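Local coordinates for ubiquitin-conjugating enzyme E2 U (Homo sapiens, PDB 1YRV), which catalyses the covalent attachment of ubiquitin to other proteins through its UBC core domain, accepting ubiquitin from the E1 enzyme as a cysteine thioester, at residues F72-H77 with V89-I94; N64-G69 with L158-L163; R23-L28 with E50-W55; V100-G105 with N142-E147. One frame throughout, in Å; residues are numbered along the deposited sequence.

Interaction 1 of 4, residues F72-H77 with V89-I94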
# COMPACT_ATOMS: atom_id res chain seq x y z
N PHE A 72 -4.96 2.74 -6.80
CA PHE A 72 -4.89 2.98 -5.36
C PHE A 72 -3.85 4.07 -5.13
O PHE A 72 -2.68 3.93 -5.48
CB PHE A 72 -4.48 1.70 -4.61
CG PHE A 72 -5.34 0.49 -4.93
CD1 PHE A 72 -6.67 0.41 -4.53
CD2 PHE A 72 -4.80 -0.60 -5.59
CE1 PHE A 72 -7.45 -0.76 -4.76
CE2 PHE A 72 -5.56 -1.77 -5.82
CZ PHE A 72 -6.89 -1.84 -5.41
N GLN A 73 -4.31 5.20 -4.58
CA GLN A 73 -3.41 6.31 -4.28
C GLN A 73 -3.16 6.31 -2.78
O GLN A 73 -4.06 6.58 -1.99
CB GLN A 73 -4.05 7.62 -4.70
CG GLN A 73 -4.14 7.76 -6.18
CD GLN A 73 -5.02 8.90 -6.57
OE1 GLN A 73 -6.22 8.86 -6.34
NE2 GLN A 73 -4.42 9.95 -7.13
N LEU A 74 -1.92 6.02 -2.41
CA LEU A 74 -1.54 5.90 -1.01
C LEU A 74 -0.34 6.76 -0.64
O LEU A 74 0.31 7.36 -1.49
CB LEU A 74 -1.16 4.44 -0.76
CG LEU A 74 -2.08 3.37 -1.33
CD1 LEU A 74 -1.28 2.16 -1.78
CD2 LEU A 74 -3.10 3.01 -0.30
N THR A 75 -0.08 6.81 0.66
CA THR A 75 1.12 7.45 1.16
C THR A 75 1.74 6.36 2.03
O THR A 75 1.02 5.59 2.71
CB THR A 75 0.90 8.72 2.04
OG1 THR A 75 0.18 8.37 3.22
CG2 THR A 75 0.18 9.79 1.29
N ILE A 76 3.06 6.28 2.02
CA ILE A 76 3.76 5.28 2.84
C ILE A 76 4.77 6.01 3.72
O ILE A 76 5.68 6.69 3.22
CB ILE A 76 4.50 4.25 1.94
CG1 ILE A 76 3.47 3.55 1.03
CG2 ILE A 76 5.26 3.24 2.79
CD1 ILE A 76 4.04 2.44 0.22
N HIS A 77 4.58 5.91 5.03
CA HIS A 77 5.47 6.54 5.97
C HIS A 77 6.36 5.52 6.66
O HIS A 77 5.89 4.68 7.42
CB HIS A 77 4.67 7.28 7.02
CG HIS A 77 5.44 7.55 8.27
ND1 HIS A 77 6.49 8.44 8.33
CD2 HIS A 77 5.33 7.01 9.51
CE1 HIS A 77 7.01 8.43 9.54
NE2 HIS A 77 6.32 7.58 10.28
N VAL A 89 1.07 2.56 5.98
CA VAL A 89 0.43 2.86 4.71
C VAL A 89 -0.99 3.38 4.96
O VAL A 89 -1.75 2.82 5.78
CB VAL A 89 0.37 1.58 3.79
CG1 VAL A 89 -0.47 1.86 2.55
CG2 VAL A 89 1.77 1.15 3.38
N LYS A 90 -1.32 4.45 4.27
CA LYS A 90 -2.63 5.03 4.38
C LYS A 90 -3.16 5.45 3.03
O LYS A 90 -2.40 5.89 2.16
CB LYS A 90 -2.62 6.23 5.30
CG LYS A 90 -2.51 5.86 6.75
CD LYS A 90 -2.31 7.10 7.61
CE LYS A 90 -2.18 6.71 9.09
NZ LYS A 90 -3.39 5.88 9.54
N PHE A 91 -4.47 5.31 2.88
CA PHE A 91 -5.16 5.71 1.67
C PHE A 91 -5.39 7.20 1.76
O PHE A 91 -5.97 7.67 2.73
CB PHE A 91 -6.49 4.98 1.57
CG PHE A 91 -6.47 3.85 0.63
CD1 PHE A 91 -6.69 4.06 -0.71
CD2 PHE A 91 -6.17 2.57 1.07
CE1 PHE A 91 -6.61 3.02 -1.60
CE2 PHE A 91 -6.08 1.51 0.18
CZ PHE A 91 -6.30 1.74 -1.16
N ILE A 92 -4.94 7.95 0.77
CA ILE A 92 -5.12 9.39 0.78
C ILE A 92 -6.60 9.73 0.95
O ILE A 92 -6.97 10.57 1.78
CB ILE A 92 -4.55 10.02 -0.52
CG1 ILE A 92 -3.02 10.07 -0.41
CG2 ILE A 92 -5.13 11.41 -0.74
CD1 ILE A 92 -2.29 9.99 -1.73
N THR A 93 -7.46 9.05 0.17
CA THR A 93 -8.90 9.26 0.28
C THR A 93 -9.54 7.93 0.62
O THR A 93 -9.52 7.01 -0.18
CB THR A 93 -9.50 9.77 -1.03
OG1 THR A 93 -8.74 10.88 -1.51
CG2 THR A 93 -10.91 10.25 -0.79
N ILE A 94 -10.09 7.84 1.84
CA ILE A 94 -10.72 6.62 2.30
C ILE A 94 -11.57 6.05 1.19
O ILE A 94 -12.48 6.71 0.70
CB ILE A 94 -11.60 6.89 3.53
CG1 ILE A 94 -10.71 7.31 4.70
CG2 ILE A 94 -12.41 5.65 3.86
CD1 ILE A 94 -11.49 7.73 5.93
O HOH W 1 -6.98 7.61 -2.27
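Thr75 and Lys90 are the hydrogen-bonded pair at the heart of a beta hairpin, where strand 71-77 meets strand 88-91 at the edge of the antiparallel sheet of the UBC fold. Thr75 N reaches Lys90 O at 2.9 Å, and Lys90 N returns the bond to Thr75 O at 3.0 Å. One further main-chain bond, Ile92 N to Gln73 O at 3.2 Å, follows past the end of strand 88-91. Water 1 then carries the link further, donating to Gln73 O and accepting from Thr93 N at 2.9 Å.

The non-hydrogen-bonded pairs to either side, Leu74 with Phe91 and Ile76 with Val89, send their side chains to the buried face. Leu74 has CG anti to its carbonyl carbon (chi1 -45°), and the chain from there carries CD2 across to the neighbouring strand, where it sits over the middle of the Phe91 ring, 3.3 Å from the centroid: a close CH-pi contact. The edge of that ring meets Phe72 CD1, 3.6 Å from Phe91 CZ. Ile76 and Val89 lie side by side, Ile76 CG1 being 3.8 Å from Val89 CG2. Leu135 of helix 124-135 packs against both Phe72 and Phe91.

On the other face Thr75 CG2 touches Ile92 CG1, while the Lys90 chain leads away from strand 71-77, toward Thr104. Main-chain bonds thus fix the register, and the apolar side chains of one face seal the sheet against the core.

Interaction 2 of 4, residues N64-G69 with L158-L163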
# COMPACT_ATOMS: atom_id res chain seq x y z
N ASN A 64 -7.89 -8.62 -13.91
CA ASN A 64 -9.00 -9.54 -13.73
C ASN A 64 -9.50 -9.49 -12.28
O ASN A 64 -9.89 -10.50 -11.69
CB ASN A 64 -8.58 -10.97 -14.14
CG ASN A 64 -8.09 -11.07 -15.60
OD1 ASN A 64 -6.88 -11.08 -15.86
ND2 ASN A 64 -9.03 -11.13 -16.55
N SER A 65 -9.47 -8.30 -11.70
CA SER A 65 -9.94 -8.12 -10.34
C SER A 65 -10.99 -7.01 -10.37
O SER A 65 -11.09 -6.23 -11.33
CB SER A 65 -8.78 -7.71 -9.41
OG SER A 65 -8.31 -6.40 -9.72
N VAL A 66 -11.77 -6.95 -9.30
CA VAL A 66 -12.79 -5.93 -9.19
C VAL A 66 -12.26 -4.51 -9.45
O VAL A 66 -12.99 -3.66 -9.97
CB VAL A 66 -13.43 -5.97 -7.83
CG1 VAL A 66 -14.64 -5.06 -7.83
CG2 VAL A 66 -13.82 -7.39 -7.49
N TRP A 67 -11.00 -4.27 -9.11
CA TRP A 67 -10.39 -2.96 -9.29
C TRP A 67 -9.68 -2.77 -10.61
O TRP A 67 -8.84 -1.88 -10.73
CB TRP A 67 -9.41 -2.65 -8.16
CG TRP A 67 -10.08 -2.43 -6.86
CD1 TRP A 67 -10.40 -1.23 -6.27
CD2 TRP A 67 -10.59 -3.44 -6.01
NE1 TRP A 67 -11.08 -1.45 -5.09
CE2 TRP A 67 -11.20 -2.80 -4.91
CE3 TRP A 67 -10.58 -4.85 -6.06
CZ2 TRP A 67 -11.81 -3.50 -3.88
CZ3 TRP A 67 -11.20 -5.56 -5.02
CH2 TRP A 67 -11.80 -4.87 -3.95
N GLN A 68 -10.00 -3.61 -11.59
CA GLN A 68 -9.37 -3.47 -12.90
C GLN A 68 -9.67 -2.10 -13.48
O GLN A 68 -10.83 -1.72 -13.62
CB GLN A 68 -9.85 -4.57 -13.85
CG GLN A 68 -9.02 -5.84 -13.78
CD GLN A 68 -8.84 -6.50 -15.14
OE1 GLN A 68 -9.77 -7.08 -15.69
NE2 GLN A 68 -7.64 -6.40 -15.69
N GLY A 69 -8.62 -1.36 -13.81
CA GLY A 69 -8.81 -0.03 -14.36
C GLY A 69 -8.77 1.05 -13.29
O GLY A 69 -8.75 2.24 -13.60
N LEU A 158 -22.30 -4.35 -9.27
CA LEU A 158 -22.83 -3.19 -8.58
C LEU A 158 -21.68 -2.58 -7.81
O LEU A 158 -21.46 -1.37 -7.82
CB LEU A 158 -23.93 -3.60 -7.60
CG LEU A 158 -24.28 -2.54 -6.56
CD1 LEU A 158 -24.67 -1.25 -7.28
CD2 LEU A 158 -25.40 -3.03 -5.66
N TYR A 159 -20.94 -3.45 -7.12
CA TYR A 159 -19.79 -3.03 -6.34
C TYR A 159 -18.93 -2.10 -7.20
O TYR A 159 -18.61 -0.98 -6.80
CB TYR A 159 -18.97 -4.25 -5.92
CG TYR A 159 -17.78 -3.89 -5.07
CD1 TYR A 159 -17.92 -3.66 -3.70
CD2 TYR A 159 -16.54 -3.65 -5.65
CE1 TYR A 159 -16.85 -3.18 -2.95
CE2 TYR A 159 -15.48 -3.18 -4.92
CZ TYR A 159 -15.63 -2.94 -3.57
OH TYR A 159 -14.58 -2.41 -2.86
N ARG A 160 -18.56 -2.56 -8.40
CA ARG A 160 -17.76 -1.76 -9.30
C ARG A 160 -18.41 -0.43 -9.59
O ARG A 160 -17.75 0.61 -9.60
CB ARG A 160 -17.53 -2.48 -10.64
CG ARG A 160 -16.29 -3.39 -10.69
CD ARG A 160 -15.78 -3.52 -12.14
NE ARG A 160 -16.90 -3.73 -13.06
CZ ARG A 160 -17.65 -4.82 -13.07
NH1 ARG A 160 -17.39 -5.81 -12.22
NH2 ARG A 160 -18.69 -4.91 -13.89
N THR A 161 -19.71 -0.46 -9.85
CA THR A 161 -20.43 0.77 -10.17
C THR A 161 -20.21 1.79 -9.08
O THR A 161 -20.03 2.98 -9.36
CB THR A 161 -21.93 0.50 -10.30
OG1 THR A 161 -22.18 -0.20 -11.53
CG2 THR A 161 -22.70 1.80 -10.29
N ILE A 162 -20.23 1.32 -7.84
CA ILE A 162 -20.04 2.17 -6.68
C ILE A 162 -18.62 2.73 -6.68
O ILE A 162 -18.40 3.92 -6.42
CB ILE A 162 -20.33 1.40 -5.38
CG1 ILE A 162 -21.81 0.99 -5.36
CG2 ILE A 162 -20.00 2.25 -4.16
CD1 ILE A 162 -22.24 0.24 -4.13
N LEU A 163 -17.65 1.87 -6.97
CA LEU A 163 -16.27 2.32 -7.02
C LEU A 163 -16.15 3.49 -8.00
O LEU A 163 -15.64 4.55 -7.65
CB LEU A 163 -15.35 1.19 -7.46
CG LEU A 163 -15.21 0.07 -6.44
CD1 LEU A 163 -14.16 -0.90 -6.93
CD2 LEU A 163 -14.82 0.65 -5.08
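Tyr159 carries its ring on the opposite side of the CA-CB bond from its own N (chi1 -178°), and Trp67 sets its indole anti to the carbonyl carbon (chi1 -70°); together these torsions bring the two rings to an offset edge-to-face meeting. The Tyr159 edge is turned toward the Trp67 six-membered ring, with planes at 69° and centroids 5.6 Å apart. The phenol oxygen comes in obliquely, OH of Tyr159 lying 3.1 Å from CZ2 of Trp67, and makes a weak hydrogen bond to Phe96 O.

One helical turn on, Leu163 CD1 rests over a face of the indole, 3.9 Å from the centroid of its five-membered ring, a CH-pi contact. Val66 and Trp67 are the two central residues of a type I turn closed by Gln68 N to Ser65 O, which presents both to helix 156-166. Val66 CG1 presses on the tyrosine at 3.2 Å from Tyr159 CD2, a tight fit, and the methylenes of Arg160 pass Val66 O, with CG of Arg160 at 3.4 Å.

No hydrogen bond crosses between loop and helix: shape, CH-pi and aromatic packing join them, which suits large flat side chains and branched aliphatic ones.

Interaction 3 of 4, residues R23-L28 with E50-W55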
# COMPACT_ATOMS: atom_id res chain seq x y z
N ARG A 23 20.63 3.92 8.80
CA ARG A 23 20.24 2.59 8.35
C ARG A 23 19.03 2.64 7.39
O ARG A 23 19.10 2.22 6.24
CB ARG A 23 19.89 1.76 9.57
CG ARG A 23 19.71 0.31 9.31
CD ARG A 23 21.00 -0.41 9.57
NE ARG A 23 20.83 -1.77 9.14
CZ ARG A 23 21.79 -2.57 8.70
NH1 ARG A 23 23.06 -2.18 8.64
NH2 ARG A 23 21.44 -3.76 8.29
N ALA A 24 17.92 3.13 7.92
CA ALA A 24 16.68 3.29 7.14
C ALA A 24 16.92 4.06 5.84
O ALA A 24 16.50 3.62 4.78
CB ALA A 24 15.67 4.04 7.93
N TYR A 25 17.57 5.21 5.92
CA TYR A 25 17.84 5.98 4.73
C TYR A 25 18.61 5.18 3.69
O TYR A 25 18.26 5.21 2.52
CB TYR A 25 18.62 7.26 5.07
CG TYR A 25 19.03 8.07 3.87
CD1 TYR A 25 18.15 8.93 3.26
CD2 TYR A 25 20.28 7.90 3.28
CE1 TYR A 25 18.46 9.58 2.10
CE2 TYR A 25 20.62 8.55 2.11
CZ TYR A 25 19.69 9.41 1.52
OH TYR A 25 19.99 10.11 0.35
N LEU A 26 19.66 4.48 4.10
CA LEU A 26 20.46 3.69 3.14
C LEU A 26 19.70 2.51 2.50
O LEU A 26 19.92 2.17 1.32
CB LEU A 26 21.74 3.20 3.81
CG LEU A 26 22.74 4.30 4.20
CD1 LEU A 26 23.75 3.73 5.18
CD2 LEU A 26 23.46 4.83 2.94
N LEU A 27 18.84 1.89 3.30
CA LEU A 27 18.01 0.80 2.83
C LEU A 27 17.00 1.34 1.81
O LEU A 27 16.80 0.75 0.74
CB LEU A 27 17.27 0.16 4.01
CG LEU A 27 18.12 -0.68 5.02
CD1 LEU A 27 17.25 -0.94 6.25
CD2 LEU A 27 18.60 -2.02 4.42
N LEU A 28 16.37 2.45 2.14
CA LEU A 28 15.39 3.02 1.23
C LEU A 28 16.09 3.54 -0.03
O LEU A 28 15.53 3.49 -1.13
CB LEU A 28 14.57 4.11 1.91
CG LEU A 28 13.54 3.60 2.92
CD1 LEU A 28 12.97 4.76 3.72
CD2 LEU A 28 12.45 2.84 2.20
N GLU A 50 13.16 14.72 1.88
CA GLU A 50 14.61 14.50 1.85
C GLU A 50 14.97 13.28 2.68
O GLU A 50 15.97 12.60 2.44
CB GLU A 50 15.31 15.75 2.37
CG GLU A 50 16.27 16.32 1.35
CD GLU A 50 15.76 16.20 -0.08
OE1 GLU A 50 15.19 17.19 -0.62
OE2 GLU A 50 15.93 15.10 -0.66
N ASP A 51 14.14 13.03 3.67
CA ASP A 51 14.25 11.90 4.58
C ASP A 51 14.23 10.56 3.86
O ASP A 51 14.89 9.59 4.26
CB ASP A 51 13.05 11.89 5.51
CG ASP A 51 13.42 12.23 6.90
OD1 ASP A 51 12.56 12.10 7.81
OD2 ASP A 51 14.59 12.63 7.08
N MET A 52 13.41 10.54 2.82
CA MET A 52 13.14 9.37 2.03
C MET A 52 12.23 8.49 2.85
O MET A 52 12.05 7.30 2.56
CB MET A 52 14.40 8.63 1.64
CG MET A 52 15.05 9.24 0.42
SD MET A 52 16.11 8.03 -0.35
CE MET A 52 15.02 7.33 -1.49
N MET A 53 11.62 9.11 3.85
CA MET A 53 10.71 8.44 4.76
C MET A 53 9.26 8.56 4.33
O MET A 53 8.43 7.72 4.68
CB MET A 53 10.83 9.05 6.15
CG MET A 53 12.17 8.84 6.84
SD MET A 53 12.52 7.18 7.52
CE MET A 53 13.77 6.62 6.42
N GLU A 54 8.96 9.63 3.60
CA GLU A 54 7.60 9.89 3.18
C GLU A 54 7.47 9.64 1.70
O GLU A 54 8.23 10.20 0.90
CB GLU A 54 7.21 11.33 3.52
CG GLU A 54 7.27 11.71 5.00
CD GLU A 54 6.48 10.73 5.87
OE1 GLU A 54 5.41 10.24 5.42
OE2 GLU A 54 6.91 10.44 7.02
N TRP A 55 6.51 8.79 1.32
CA TRP A 55 6.28 8.46 -0.10
C TRP A 55 4.88 8.65 -0.60
O TRP A 55 3.91 8.50 0.14
CB TRP A 55 6.62 7.00 -0.37
CG TRP A 55 7.99 6.68 -0.09
CD1 TRP A 55 8.58 6.60 1.13
CD2 TRP A 55 9.04 6.50 -1.06
NE1 TRP A 55 9.93 6.40 0.98
CE2 TRP A 55 10.23 6.33 -0.35
CE3 TRP A 55 9.06 6.46 -2.46
CZ2 TRP A 55 11.45 6.14 -0.99
CZ3 TRP A 55 10.28 6.27 -3.11
CH2 TRP A 55 11.47 6.11 -2.36
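Met53 CE, the methyl end of its side chain, rests against both Leu28 and Ala24, which stand one turn apart on helix 23-38, and this is the tight side of the contact. CE of Met53 lies 3.4 Å from CD1 of Leu28, closer than usual for carbons, and 3.5 Å from CB of Ala24. The small alanine lets the sulfur chain approach the helix, and bends at chi2 and chi3 of Met53 curl its methyl group inward. CD1 of Leu28 also presses on Met52 O and approaches the edge of the Trp55 indole. That carbonyl is engaged from within its own loop, for Trp55 NE1 donates to Met52 O at 2.8 Å from above the carbonyl plane. Phe32, further along the helix, meets the Trp55 ring edge-to-face.

Tyr25, partly exposed, marks the boundary between the two sides. It throws its ring away from the backbone N (chi1 176°), bringing one edge in plane with Asp51 O, 3.5 Å from CD1 of Tyr25. Met52 SD lies obliquely to the same ring, 4.5 Å from its centroid, a Met-aromatic contact. The loose side is that of Glu50 and Asp51, exposed beside the ring, their side chains remaining well clear of the helix. Replacing Tyr25 with an alanine would probably leave the Met52 sulfur without its aromatic neighbour and open a gap beside the Asp51 carbonyl.

Helix 23-38 thus packs on the loop joining strands 43-47 and 54-60, the arrangement of the UBC fold, in which an N-terminal helix precedes a meandering antiparallel sheet.

Interaction 4 of 4, residues V100-G105 with N142-E147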
# COMPACT_ATOMS: atom_id res chain seq x y z
N VAL A 100 -10.10 -1.88 4.07
CA VAL A 100 -9.54 -0.59 4.42
C VAL A 100 -10.38 0.02 5.53
O VAL A 100 -11.60 0.14 5.41
CB VAL A 100 -9.51 0.36 3.20
CG1 VAL A 100 -8.89 1.68 3.57
CG2 VAL A 100 -8.73 -0.30 2.07
N ASP A 101 -9.72 0.36 6.63
CA ASP A 101 -10.41 0.94 7.77
C ASP A 101 -11.15 2.17 7.27
O ASP A 101 -10.54 3.16 6.88
CB ASP A 101 -9.43 1.38 8.84
CG ASP A 101 -10.10 1.58 10.17
OD1 ASP A 101 -10.04 0.64 10.99
OD2 ASP A 101 -10.69 2.66 10.39
N PRO A 102 -12.49 2.14 7.32
CA PRO A 102 -13.29 3.28 6.85
C PRO A 102 -13.04 4.56 7.63
O PRO A 102 -13.32 5.65 7.15
CB PRO A 102 -14.71 2.77 6.98
CG PRO A 102 -14.63 1.89 8.23
CD PRO A 102 -13.34 1.14 8.01
N HIS A 103 -12.46 4.41 8.83
CA HIS A 103 -12.16 5.53 9.71
C HIS A 103 -10.69 6.01 9.65
O HIS A 103 -10.42 7.21 9.74
CB HIS A 103 -12.53 5.13 11.15
CG HIS A 103 -12.87 6.30 12.02
ND1 HIS A 103 -12.03 6.77 13.00
CD2 HIS A 103 -13.94 7.13 12.02
CE1 HIS A 103 -12.55 7.84 13.56
NE2 HIS A 103 -13.72 8.08 12.98
N THR A 104 -9.77 5.06 9.48
CA THR A 104 -8.33 5.33 9.42
C THR A 104 -7.76 5.42 8.01
O THR A 104 -6.64 5.91 7.83
CB THR A 104 -7.55 4.21 10.13
OG1 THR A 104 -8.19 3.90 11.37
CG2 THR A 104 -6.10 4.64 10.40
N GLY A 105 -8.50 4.92 7.02
CA GLY A 105 -8.03 4.93 5.64
C GLY A 105 -6.86 3.98 5.50
O GLY A 105 -6.21 3.91 4.46
N ASN A 142 -13.17 -11.59 7.54
CA ASN A 142 -13.67 -10.74 8.59
C ASN A 142 -13.26 -9.32 8.26
O ASN A 142 -12.36 -8.76 8.88
CB ASN A 142 -13.10 -11.18 9.92
CG ASN A 142 -13.79 -10.53 11.08
OD1 ASN A 142 -13.61 -10.94 12.23
ND2 ASN A 142 -14.59 -9.51 10.79
N PRO A 143 -13.97 -8.71 7.31
CA PRO A 143 -13.72 -7.35 6.84
C PRO A 143 -13.97 -6.26 7.84
O PRO A 143 -14.81 -6.39 8.72
CB PRO A 143 -14.66 -7.25 5.65
CG PRO A 143 -15.86 -7.97 6.17
CD PRO A 143 -15.25 -9.21 6.78
N VAL A 144 -13.22 -5.18 7.68
CA VAL A 144 -13.35 -4.02 8.54
C VAL A 144 -14.51 -3.18 7.99
O VAL A 144 -15.21 -2.49 8.73
CB VAL A 144 -12.01 -3.22 8.55
CG1 VAL A 144 -11.79 -2.55 7.22
CG2 VAL A 144 -12.01 -2.21 9.67
N ASN A 145 -14.74 -3.26 6.68
CA ASN A 145 -15.84 -2.54 6.04
C ASN A 145 -16.88 -3.57 5.58
O ASN A 145 -16.78 -4.16 4.50
CB ASN A 145 -15.34 -1.69 4.87
CG ASN A 145 -16.45 -0.86 4.24
OD1 ASN A 145 -17.57 -1.32 4.14
ND2 ASN A 145 -16.13 0.35 3.82
N LEU A 146 -17.88 -3.76 6.43
CA LEU A 146 -18.98 -4.70 6.23
C LEU A 146 -19.84 -4.47 5.00
O LEU A 146 -20.11 -5.41 4.24
CB LEU A 146 -19.89 -4.67 7.46
CG LEU A 146 -19.23 -4.99 8.80
CD1 LEU A 146 -20.27 -4.84 9.91
CD2 LEU A 146 -18.68 -6.42 8.78
N GLU A 147 -20.30 -3.24 4.81
CA GLU A 147 -21.14 -2.92 3.67
C GLU A 147 -20.41 -3.17 2.37
O GLU A 147 -20.99 -3.67 1.42
CB GLU A 147 -21.61 -1.47 3.72
CG GLU A 147 -22.61 -1.22 4.82
CD GLU A 147 -21.98 -1.29 6.18
OE1 GLU A 147 -21.22 -0.37 6.54
OE2 GLU A 147 -22.24 -2.29 6.89
O HOH W 2 -13.34 1.24 3.38
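Val144 turns its two methyl groups to different parts of the 100-105 loop. CG1, between its own backbone N and carbonyl carbon (chi1 70°), faces the Val100 carbonyl, 3.2 Å from Val100 O. CG2 lies 3.7 Å from Asp101 OD1 and 4.0 Å from Pro102 CD; the valine crosses Asp101 at about a right angle and the proline ring obliquely.

The other carboxylate oxygen, Asp101 OD2, is turned back into its own loop. It accepts from Thr104 N at 2.7 Å, an Asx motif, and from His103 N at 2.9 Å, an Asx turn, the two donors arriving from opposite faces of the carboxylate plane. An alanine at Asp101 removes the carboxylate that both N-H groups use, and the 101-104 turn would probably be held less firmly.

Asn145 OD1 N-caps helix 146-153 at Ala148 N, while ND2 gives to water 2 at 3.0 Å, which also lies 2.9 Å from Val100 O. Val144 touches Cys108, the predicted thioester cysteine. No direct hydrogen bond links 100-105 with 142-147, although Asn145 pairs with Pro98 just before; methyl groups packed against a carbonyl oxygen, a carboxylate oxygen and a proline ring join them beside the probable active site.

How the interactions relate
Interactions 1 and 3 reach the same sheet: strand 54-60 pairs with strand 71-77, and Trp55 N of interaction 3 probably hydrogen-bonds Ile76 O of interaction 1. Only interaction 1, nearest the centre of the chain, relies on a backbone ladder; the others join loops or helices through side chains. Interaction 2 touches it where Trp67 meets Phe72, extending the apolar packing toward the C-terminal helix, and lies across the chain's centre from interaction 3. Both of these are buried, one rich in aromatic rings, the other in methionine. Interaction 4, smaller and partly exposed, connects to interaction 1 through Phe91 and Gly105 and brings carboxylate and water chemistry close to the predicted active-site cysteine.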